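Local coordinates for protein putative chitobiase (Bacteroides thetaiotaomicron, PDB 3HNM) that is of unknown function but carries an F5/8 type C domain, a type that often binds carbohydrate, at residues A[19-25]-A[64-70]; A[112-117]-A[129-134]. The contacts are given in a common frame with arbitrary orientation. Residues are numbered along the deposited sequence.

In the fold
The chain folds into two antiparallel sheets, as in the beta-sandwich of F5/8 type C domains. Contact 1 comes first in sequence and is complete before contact 2 begins. It pairs the edge strand 20-23 with strand 65-71 inside the five-stranded sheet. Contact 2 lies at the other edge of that sheet, where strand 111-115 meets strand 127-136, an edge strand of the four-stranded sheet. The contact centres are about 18 Å apart, and their nearest atoms are about 7 Å apart. Strand 138-146 connects them: Phe141 hydrogen-bonds through its backbone to Phe67 of contact 1 and stacks on Trp117 of contact 2. One contact thus extends a sheet, and the other joins the two sheets.

Contact 1. Residues A[19-25]-A[64-70]; sequences SVIDFNN and PYYFVFD
Tyr66, Asn24 and Val68 carry much of this contact between two antiparallel strands, 20-23 and 65-70. Their axes approach to 4.6 Å at 161°. Val20 faces Phe69 (CA-CA 4.5 Å) and Phe23 faces Phe67 (CA-CA 4.4 Å), both as non-hydrogen-bonded pairs. Between them Ile21 and Asp22 both face Val68. This is a classic beta bulge, with Ile21 at phi/psi -85/-7°. Ile21 N donates to Val68 O (3.0 Å), and Val68 N donates to Asp22 O (2.7 Å). Val68 CG1 packs on Ile21 CG2 (3.7 Å). Asp70 N to Ser19 O (3.2 Å) adds a bond at one end. The bulged strand forms an edge of the five-stranded sheet of this F5/8 type C fold; strand 138-146 flanks 65-71 on its other side. Past Phe23, side-chain bonds replace backbone pairing. Asn24 OD1 (chi1 p) accepts from Tyr66 N (3.0 Å), and Asn24 ND2 donates to Pro64 O (3.0 Å). Tyr66 (chi1 p) turns a ring face to Asn24 N, while Tyr66 OH donates to Asp22 OD2 (3.0 Å).

Contact 2. Residues A[112-117]-A[129-134]; sequences VKLKDW and MDVPAT
Strand 112-115 and strand 129-134 run roughly antiparallel, at 142°, with a closest axis approach of 5.8 Å. No backbone hydrogen bond joins them. The nearest CA pairs are Leu114 with Val131 (5.4 Å) and Trp117 with Met129 (6.7 Å). Leu114 leaves the extended conformation at phi/psi -108/-51°, and Lys115 returns to it at -161/173°. Leu114 O comes within 3.1 Å of Pro132 CD, a residue with no amide hydrogen to offer. The two strands are edges of different sheets: 111-115 pairs with 100-105, and 127-136 pairs with 74-83. The contact therefore joins the two layers of the F5/8 type C beta-sandwich along one side, by side chains. Leu114 (chi1 m, chi2 p) is the most covered residue. It packs beside Val131, and Leu114 CG lies 3.7 Å from Thr134 CG2. Met129 is modelled as selenomethionine, with chi1 p, chi2 t and chi3 p. Met129 CE is 3.5 Å from Trp117 CB. Met129 SE lies 4.8 Å from the centroid of the Trp117 five-membered ring, an oblique Met-aromatic contact. Trp117 (chi1 p) also stacks on Phe141 and meets Phe82 edge-to-face, so its ring touches residues of both sheets. On the outside, Lys115 (t, p, t, m) crosses the seam, and Lys115 NZ makes a weak hydrogen bond to Asp130 O (3.4 Å).

Contact 1. Residues A[19-25]-A[64-70]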
ATOM      1  N   SER A  19      -9.226   3.229  -5.860  1.00 44.48           N
ATOM      2  CA  SER A  19      -8.613   4.457  -6.348  1.00 43.62           C
ATOM      3  C   SER A  19      -7.964   5.281  -5.228  1.00 42.28           C
ATOM      4  O   SER A  19      -8.660   5.757  -4.334  1.00 43.65           O
ATOM      5  CB  SER A  19      -9.669   5.297  -7.061  1.00 43.90           C
ATOM      6  OG  SER A  19     -10.901   5.238  -6.365  1.00 44.43           O
ATOM      7  N   VAL A  20      -6.641   5.449  -5.283  1.00 39.87           N
ATOM      8  CA  VAL A  20      -5.918   6.209  -4.271  1.00 37.48           C
ATOM      9  C   VAL A  20      -6.440   7.632  -4.227  1.00 37.46           C
ATOM     10  O   VAL A  20      -6.093   8.466  -5.069  1.00 37.35           O
ATOM     11  CB  VAL A  20      -4.408   6.228  -4.554  1.00 36.47           C
ATOM     12  CG1 VAL A  20      -3.685   7.031  -3.495  1.00 35.91           C
ATOM     13  CG2 VAL A  20      -3.875   4.815  -4.566  1.00 35.64           C
ATOM     14  N   ILE A  21      -7.275   7.887  -3.221  1.00 37.94           N
ATOM     15  CA  ILE A  21      -7.920   9.176  -3.017  1.00 36.86           C
ATOM     16  C   ILE A  21      -7.039  10.149  -2.234  1.00 35.50           C
ATOM     17  O   ILE A  21      -7.374  11.324  -2.087  1.00 35.56           O
ATOM     18  CB  ILE A  21      -9.306   8.988  -2.305  1.00 38.46           C
ATOM     19  CG1 ILE A  21     -10.133  10.272  -2.402  1.00 40.51           C
ATOM     20  CG2 ILE A  21      -9.115   8.621  -0.823  1.00 39.10           C
ATOM     21  CD1 ILE A  21     -11.401  10.243  -1.553  1.00 41.87           C
ATOM     22  N   ASP A  22      -5.910   9.676  -1.722  1.00 34.50           N
ATOM     23  CA  ASP A  22      -5.023  10.583  -1.009  1.00 33.77           C
ATOM     24  C   ASP A  22      -3.664   9.998  -0.651  1.00 32.83           C
ATOM     25  O   ASP A  22      -3.543   8.820  -0.314  1.00 33.20           O
ATOM     26  CB  ASP A  22      -5.713  11.118   0.245  1.00 34.79           C
ATOM     27  CG  ASP A  22      -4.831  12.063   1.020  1.00 37.96           C
ATOM     28  OD1 ASP A  22      -3.931  12.664   0.410  1.00 42.37           O
ATOM     29  OD2 ASP A  22      -5.026  12.222   2.236  1.00 39.81           O
ATOM     30  N   PHE A  23      -2.637  10.834  -0.746  1.00 30.77           N
ATOM     31  CA  PHE A  23      -1.287  10.415  -0.408  1.00 30.54           C
ATOM     32  C   PHE A  23      -0.452  11.654  -0.094  1.00 29.88           C
ATOM     33  O   PHE A  23      -0.922  12.781  -0.267  1.00 30.24           O
ATOM     34  CB  PHE A  23      -0.682   9.593  -1.560  1.00 31.12           C
ATOM     35  CG  PHE A  23      -0.550  10.353  -2.857  1.00 32.17           C
ATOM     36  CD1 PHE A  23       0.557  11.158  -3.096  1.00 32.86           C
ATOM     37  CD2 PHE A  23      -1.541  10.278  -3.832  1.00 33.12           C
ATOM     38  CE1 PHE A  23       0.680  11.880  -4.283  1.00 32.20           C
ATOM     39  CE2 PHE A  23      -1.431  10.994  -5.021  1.00 32.00           C
ATOM     40  CZ  PHE A  23      -0.316  11.795  -5.240  1.00 32.06           C
ATOM     41  N   ASN A  24       0.770  11.451   0.389  1.00 28.26           N
ATOM     42  CA  ASN A  24       1.634  12.576   0.725  1.00 27.69           C
ATOM     43  C   ASN A  24       3.017  12.493   0.080  1.00 27.99           C
ATOM     44  O   ASN A  24       3.832  13.402   0.241  1.00 26.98           O
ATOM     45  CB  ASN A  24       1.780  12.701   2.254  1.00 25.89           C
ATOM     46  CG  ASN A  24       2.808  11.733   2.839  1.00 26.16           C
ATOM     47  OD1 ASN A  24       2.956  10.605   2.378  1.00 26.56           O
ATOM     48  ND2 ASN A  24       3.506  12.170   3.873  1.00 26.86           N
ATOM     49  N   ASN A  25       3.288  11.418  -0.657  1.00 29.24           N
ATOM     50  CA  ASN A  25       4.605  11.279  -1.274  1.00 30.90           C
ATOM     51  C   ASN A  25       4.662  10.349  -2.491  1.00 32.38           C
ATOM     52  O   ASN A  25       4.296   9.175  -2.422  1.00 31.97           O
ATOM     53  CB  ASN A  25       5.603  10.833  -0.182  1.00 29.67           C
ATOM     54  CG  ASN A  25       7.039  10.774  -0.662  1.00 28.33           C
ATOM     55  OD1 ASN A  25       7.387   9.907  -1.441  1.00 29.50           O
ATOM     56  ND2 ASN A  25       7.881  11.699  -0.191  1.00 26.01           N
ATOM     57  N   PRO A  64       6.720   9.804   7.867  1.00 21.95           N
ATOM     58  CA  PRO A  64       6.030   8.718   7.182  1.00 22.36           C
ATOM     59  C   PRO A  64       5.277   9.082   5.920  1.00 23.45           C
ATOM     60  O   PRO A  64       4.817  10.213   5.738  1.00 23.68           O
ATOM     61  CB  PRO A  64       5.071   8.240   8.238  1.00 21.84           C
ATOM     62  CG  PRO A  64       4.562   9.546   8.738  1.00 21.61           C
ATOM     63  CD  PRO A  64       5.833  10.380   8.891  1.00 22.35           C
ATOM     64  N   TYR A  65       5.131   8.064   5.077  1.00 24.59           N
ATOM     65  CA  TYR A  65       4.426   8.135   3.805  1.00 24.24           C
ATOM     66  C   TYR A  65       3.121   7.393   4.010  1.00 23.66           C
ATOM     67  O   TYR A  65       3.119   6.306   4.581  1.00 23.81           O
ATOM     68  CB  TYR A  65       5.235   7.415   2.744  1.00 25.34           C
ATOM     69  CG  TYR A  65       6.629   7.944   2.563  1.00 27.77           C
ATOM     70  CD1 TYR A  65       6.925   9.276   2.824  1.00 28.23           C
ATOM     71  CD2 TYR A  65       7.618   7.149   1.985  1.00 28.53           C
ATOM     72  CE1 TYR A  65       8.160   9.809   2.498  1.00 29.16           C
ATOM     73  CE2 TYR A  65       8.859   7.673   1.650  1.00 28.07           C
ATOM     74  CZ  TYR A  65       9.119   9.007   1.901  1.00 29.14           C
ATOM     75  OH  TYR A  65      10.300   9.570   1.488  1.00 29.97           O
ATOM     76  N   TYR A  66       2.017   7.955   3.538  1.00 23.44           N
ATOM     77  CA  TYR A  66       0.734   7.298   3.725  1.00 23.46           C
ATOM     78  C   TYR A  66      -0.107   7.355   2.472  1.00 26.01           C
ATOM     79  O   TYR A  66       0.141   8.154   1.579  1.00 28.26           O
ATOM     80  CB  TYR A  66      -0.016   7.954   4.866  1.00 18.42           C
ATOM     81  CG  TYR A  66      -0.633   9.255   4.489  1.00 15.42           C
ATOM     82  CD1 TYR A  66      -1.874   9.300   3.882  1.00 16.20           C
ATOM     83  CD2 TYR A  66       0.017  10.446   4.741  1.00 15.35           C
ATOM     84  CE1 TYR A  66      -2.460  10.514   3.533  1.00 16.49           C
ATOM     85  CE2 TYR A  66      -0.555  11.670   4.397  1.00 16.19           C
ATOM     86  CZ  TYR A  66      -1.796  11.699   3.795  1.00 16.18           C
ATOM     87  OH  TYR A  66      -2.375  12.911   3.481  1.00 13.98           O
ATOM     88  N   PHE A  67      -1.114   6.501   2.415  1.00 28.29           N
ATOM     89  CA  PHE A  67      -1.975   6.442   1.257  1.00 30.09           C
ATOM     90  C   PHE A  67      -3.363   6.149   1.751  1.00 31.64           C
ATOM     91  O   PHE A  67      -3.517   5.452   2.741  1.00 32.75           O
ATOM     92  CB  PHE A  67      -1.537   5.301   0.366  1.00 30.63           C
ATOM     93  CG  PHE A  67      -0.133   5.400  -0.101  1.00 30.99           C
ATOM     94  CD1 PHE A  67       0.167   6.103  -1.253  1.00 32.43           C
ATOM     95  CD2 PHE A  67       0.882   4.715   0.559  1.00 30.91           C
ATOM     96  CE1 PHE A  67       1.458   6.116  -1.758  1.00 33.83           C
ATOM     97  CE2 PHE A  67       2.187   4.720   0.065  1.00 32.73           C
ATOM     98  CZ  PHE A  67       2.474   5.418  -1.097  1.00 33.85           C
ATOM     99  N   VAL A  68      -4.370   6.655   1.056  1.00 33.36           N
ATOM    100  CA  VAL A  68      -5.746   6.426   1.463  1.00 35.38           C
ATOM    101  C   VAL A  68      -6.507   5.817   0.301  1.00 35.85           C
ATOM    102  O   VAL A  68      -6.952   6.525  -0.598  1.00 36.88           O
ATOM    103  CB  VAL A  68      -6.415   7.747   1.869  1.00 36.47           C
ATOM    104  CG1 VAL A  68      -7.811   7.487   2.401  1.00 37.15           C
ATOM    105  CG2 VAL A  68      -5.552   8.465   2.892  1.00 36.20           C
ATOM    106  N   PHE A  69      -6.657   4.502   0.316  1.00 36.58           N
ATOM    107  CA  PHE A  69      -7.348   3.809  -0.763  1.00 37.02           C
ATOM    108  C   PHE A  69      -8.850   3.831  -0.612  1.00 37.63           C
ATOM    109  O   PHE A  69      -9.365   3.578   0.466  1.00 38.55           O
ATOM    110  CB  PHE A  69      -6.878   2.371  -0.796  1.00 36.07           C
ATOM    111  CG  PHE A  69      -5.397   2.239  -0.834  1.00 36.33           C
ATOM    112  CD1 PHE A  69      -4.692   2.564  -1.984  1.00 35.95           C
ATOM    113  CD2 PHE A  69      -4.697   1.800   0.282  1.00 35.72           C
ATOM    114  CE1 PHE A  69      -3.312   2.447  -2.022  1.00 36.32           C
ATOM    115  CE2 PHE A  69      -3.311   1.679   0.253  1.00 35.58           C
ATOM    116  CZ  PHE A  69      -2.619   2.003  -0.899  1.00 35.18           C
ATOM    117  N   ASP A  70      -9.560   4.128  -1.693  1.00 39.57           N
ATOM    118  CA  ASP A  70     -11.021   4.136  -1.641  1.00 41.18           C
ATOM    119  C   ASP A  70     -11.558   2.894  -2.362  1.00 41.98           C
ATOM    120  O   ASP A  70     -11.656   2.883  -3.585  1.00 40.64           O
ATOM    121  CB  ASP A  70     -11.586   5.393  -2.304  1.00 40.84           C
ATOM    122  CG  ASP A  70     -13.088   5.482  -2.165  1.00 42.49           C
ATOM    123  OD1 ASP A  70     -13.703   4.411  -1.948  1.00 42.56           O
ATOM    124  OD2 ASP A  70     -13.653   6.600  -2.275  1.00 42.56           O
TER

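Contact 2. Residues A[112-117]-A[129-134]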
ATOM      1  N   VAL A 112      -9.710   3.879  12.536  1.00 32.87           N
ATOM      2  CA  VAL A 112      -9.405   2.973  13.645  1.00 34.33           C
ATOM      3  C   VAL A 112      -8.238   2.082  13.241  1.00 35.58           C
ATOM      4  O   VAL A 112      -8.290   1.476  12.174  1.00 36.40           O
ATOM      5  CB  VAL A 112     -10.573   2.057  13.979  1.00 34.81           C
ATOM      6  CG1 VAL A 112     -11.246   1.567  12.708  1.00 35.12           C
ATOM      7  CG2 VAL A 112     -10.048   0.866  14.767  1.00 35.49           C
ATOM      8  N   LYS A 113      -7.199   1.981  14.078  1.00 35.89           N
ATOM      9  CA  LYS A 113      -6.028   1.144  13.735  1.00 36.39           C
ATOM     10  C   LYS A 113      -6.369  -0.341  13.623  1.00 35.56           C
ATOM     11  O   LYS A 113      -7.184  -0.855  14.368  1.00 35.76           O
ATOM     12  CB  LYS A 113      -4.880   1.302  14.752  1.00 37.45           C
ATOM     13  CG  LYS A 113      -3.966   2.515  14.547  1.00 40.68           C
ATOM     14  CD  LYS A 113      -2.661   2.417  15.392  1.00 43.20           C
ATOM     15  CE  LYS A 113      -1.736   3.652  15.198  1.00 44.42           C
ATOM     16  NZ  LYS A 113      -0.414   3.593  15.924  1.00 42.04           N
ATOM     17  N   LEU A 114      -5.729  -1.017  12.681  1.00 35.68           N
ATOM     18  CA  LEU A 114      -5.967  -2.427  12.471  1.00 35.95           C
ATOM     19  C   LEU A 114      -4.795  -3.276  12.924  1.00 38.27           C
ATOM     20  O   LEU A 114      -4.957  -4.234  13.688  1.00 40.10           O
ATOM     21  CB  LEU A 114      -6.253  -2.696  10.999  1.00 33.93           C
ATOM     22  CG  LEU A 114      -7.710  -2.516  10.583  1.00 33.87           C
ATOM     23  CD1 LEU A 114      -8.294  -1.280  11.220  1.00 32.34           C
ATOM     24  CD2 LEU A 114      -7.795  -2.433   9.076  1.00 33.40           C
ATOM     25  N   LYS A 115      -3.600  -2.924  12.467  1.00 38.72           N
ATOM     26  CA  LYS A 115      -2.415  -3.686  12.827  1.00 38.04           C
ATOM     27  C   LYS A 115      -1.147  -2.878  12.612  1.00 36.83           C
ATOM     28  O   LYS A 115      -1.174  -1.776  12.077  1.00 35.96           O
ATOM     29  CB  LYS A 115      -2.362  -4.960  11.983  1.00 38.93           C
ATOM     30  CG  LYS A 115      -1.544  -6.080  12.582  1.00 42.36           C
ATOM     31  CD  LYS A 115      -2.217  -6.633  13.839  1.00 45.54           C
ATOM     32  CE  LYS A 115      -1.424  -7.802  14.429  1.00 46.49           C
ATOM     33  NZ  LYS A 115      -1.245  -8.903  13.430  1.00 47.12           N
ATOM     34  N   ASP A 116      -0.039  -3.448  13.054  1.00 36.87           N
ATOM     35  CA  ASP A 116       1.257  -2.830  12.921  1.00 37.10           C
ATOM     36  C   ASP A 116       2.196  -3.824  12.254  1.00 37.90           C
ATOM     37  O   ASP A 116       2.832  -4.641  12.920  1.00 38.87           O
ATOM     38  CB  ASP A 116       1.805  -2.451  14.288  1.00 38.37           C
ATOM     39  CG  ASP A 116       1.286  -1.123  14.774  1.00 40.12           C
ATOM     40  OD1 ASP A 116       0.073  -0.868  14.612  1.00 41.70           O
ATOM     41  OD2 ASP A 116       2.088  -0.336  15.326  1.00 40.41           O
ATOM     42  N   TRP A 117       2.277  -3.750  10.933  1.00 36.22           N
ATOM     43  CA  TRP A 117       3.121  -4.639  10.156  1.00 35.23           C
ATOM     44  C   TRP A 117       4.614  -4.309  10.289  1.00 34.22           C
ATOM     45  O   TRP A 117       4.980  -3.247  10.779  1.00 34.47           O
ATOM     46  CB  TRP A 117       2.699  -4.548   8.694  1.00 35.25           C
ATOM     47  CG  TRP A 117       2.733  -3.152   8.150  1.00 34.72           C
ATOM     48  CD1 TRP A 117       1.726  -2.220   8.179  1.00 34.43           C
ATOM     49  CD2 TRP A 117       3.842  -2.519   7.524  1.00 34.20           C
ATOM     50  NE1 TRP A 117       2.147  -1.053   7.607  1.00 32.57           N
ATOM     51  CE2 TRP A 117       3.446  -1.211   7.195  1.00 33.99           C
ATOM     52  CE3 TRP A 117       5.141  -2.931   7.205  1.00 35.16           C
ATOM     53  CZ2 TRP A 117       4.302  -0.312   6.563  1.00 34.37           C
ATOM     54  CZ3 TRP A 117       5.989  -2.035   6.580  1.00 35.00           C
ATOM     55  CH2 TRP A 117       5.568  -0.746   6.266  1.00 34.50           C
HETATM   56  N   MSE A 129      -0.953  -9.442   6.903  1.00 48.34           N
HETATM   57  CA  MSE A 129      -1.172  -9.418   8.341  1.00 49.14           C
HETATM   58  C   MSE A 129      -2.640  -9.680   8.679  1.00 48.43           C
HETATM   59  O   MSE A 129      -3.534  -9.244   7.957  1.00 48.11           O
HETATM   60  CB  MSE A 129      -0.777  -8.044   8.862  1.00 51.11           C
HETATM   61  CG  MSE A 129      -1.667  -6.941   8.281  1.00 55.54           C
HETATM   62 SE   MSE A 129      -0.835  -5.189   8.215  1.00 61.04          SE
HETATM   63  CE  MSE A 129       0.070  -5.431   6.533  1.00 60.53           C
ATOM     64  N   ASP A 130      -2.894 -10.390   9.771  1.00 46.76           N
ATOM     65  CA  ASP A 130      -4.270 -10.635  10.158  1.00 45.90           C
ATOM     66  C   ASP A 130      -4.795  -9.387  10.868  1.00 44.75           C
ATOM     67  O   ASP A 130      -4.289  -8.987  11.918  1.00 44.20           O
ATOM     68  CB  ASP A 130      -4.374 -11.869  11.061  1.00 46.70           C
ATOM     69  CG  ASP A 130      -4.387 -13.178  10.269  1.00 47.40           C
ATOM     70  OD1 ASP A 130      -4.873 -13.157   9.114  1.00 46.70           O
ATOM     71  OD2 ASP A 130      -3.930 -14.220  10.806  1.00 46.79           O
ATOM     72  N   VAL A 131      -5.813  -8.778  10.270  1.00 43.50           N
ATOM     73  CA  VAL A 131      -6.429  -7.560  10.779  1.00 43.24           C
ATOM     74  C   VAL A 131      -7.791  -7.817  11.433  1.00 42.51           C
ATOM     75  O   VAL A 131      -8.668  -8.430  10.825  1.00 44.42           O
ATOM     76  CB  VAL A 131      -6.595  -6.540   9.614  1.00 43.86           C
ATOM     77  CG1 VAL A 131      -7.982  -5.896   9.626  1.00 44.07           C
ATOM     78  CG2 VAL A 131      -5.522  -5.483   9.723  1.00 44.81           C
ATOM     79  N   PRO A 132      -7.995  -7.326  12.671  1.00 41.28           N
ATOM     80  CA  PRO A 132      -9.255  -7.502  13.405  1.00 40.74           C
ATOM     81  C   PRO A 132     -10.505  -7.234  12.568  1.00 40.78           C
ATOM     82  O   PRO A 132     -10.664  -6.147  12.018  1.00 40.21           O
ATOM     83  CB  PRO A 132      -9.125  -6.507  14.556  1.00 39.63           C
ATOM     84  CG  PRO A 132      -7.672  -6.505  14.836  1.00 40.10           C
ATOM     85  CD  PRO A 132      -7.068  -6.473  13.437  1.00 41.94           C
ATOM     86  N   ALA A 133     -11.393  -8.223  12.489  1.00 42.74           N
ATOM     87  CA  ALA A 133     -12.636  -8.100  11.719  1.00 44.38           C
ATOM     88  C   ALA A 133     -13.265  -6.719  11.891  1.00 45.35           C
ATOM     89  O   ALA A 133     -13.924  -6.450  12.899  1.00 45.77           O
ATOM     90  CB  ALA A 133     -13.628  -9.185  12.143  1.00 44.61           C
ATOM     91  N   THR A 134     -13.057  -5.854  10.898  1.00 45.22           N
ATOM     92  CA  THR A 134     -13.595  -4.500  10.926  1.00 45.11           C
ATOM     93  C   THR A 134     -14.232  -4.059   9.601  1.00 45.67           C
ATOM     94  O   THR A 134     -13.776  -4.421   8.506  1.00 44.36           O
ATOM     95  CB  THR A 134     -12.510  -3.469  11.339  1.00 44.47           C
ATOM     96  OG1 THR A 134     -12.981  -2.140  11.076  1.00 44.58           O
ATOM     97  CG2 THR A 134     -11.215  -3.708  10.572  1.00 44.57           C
TER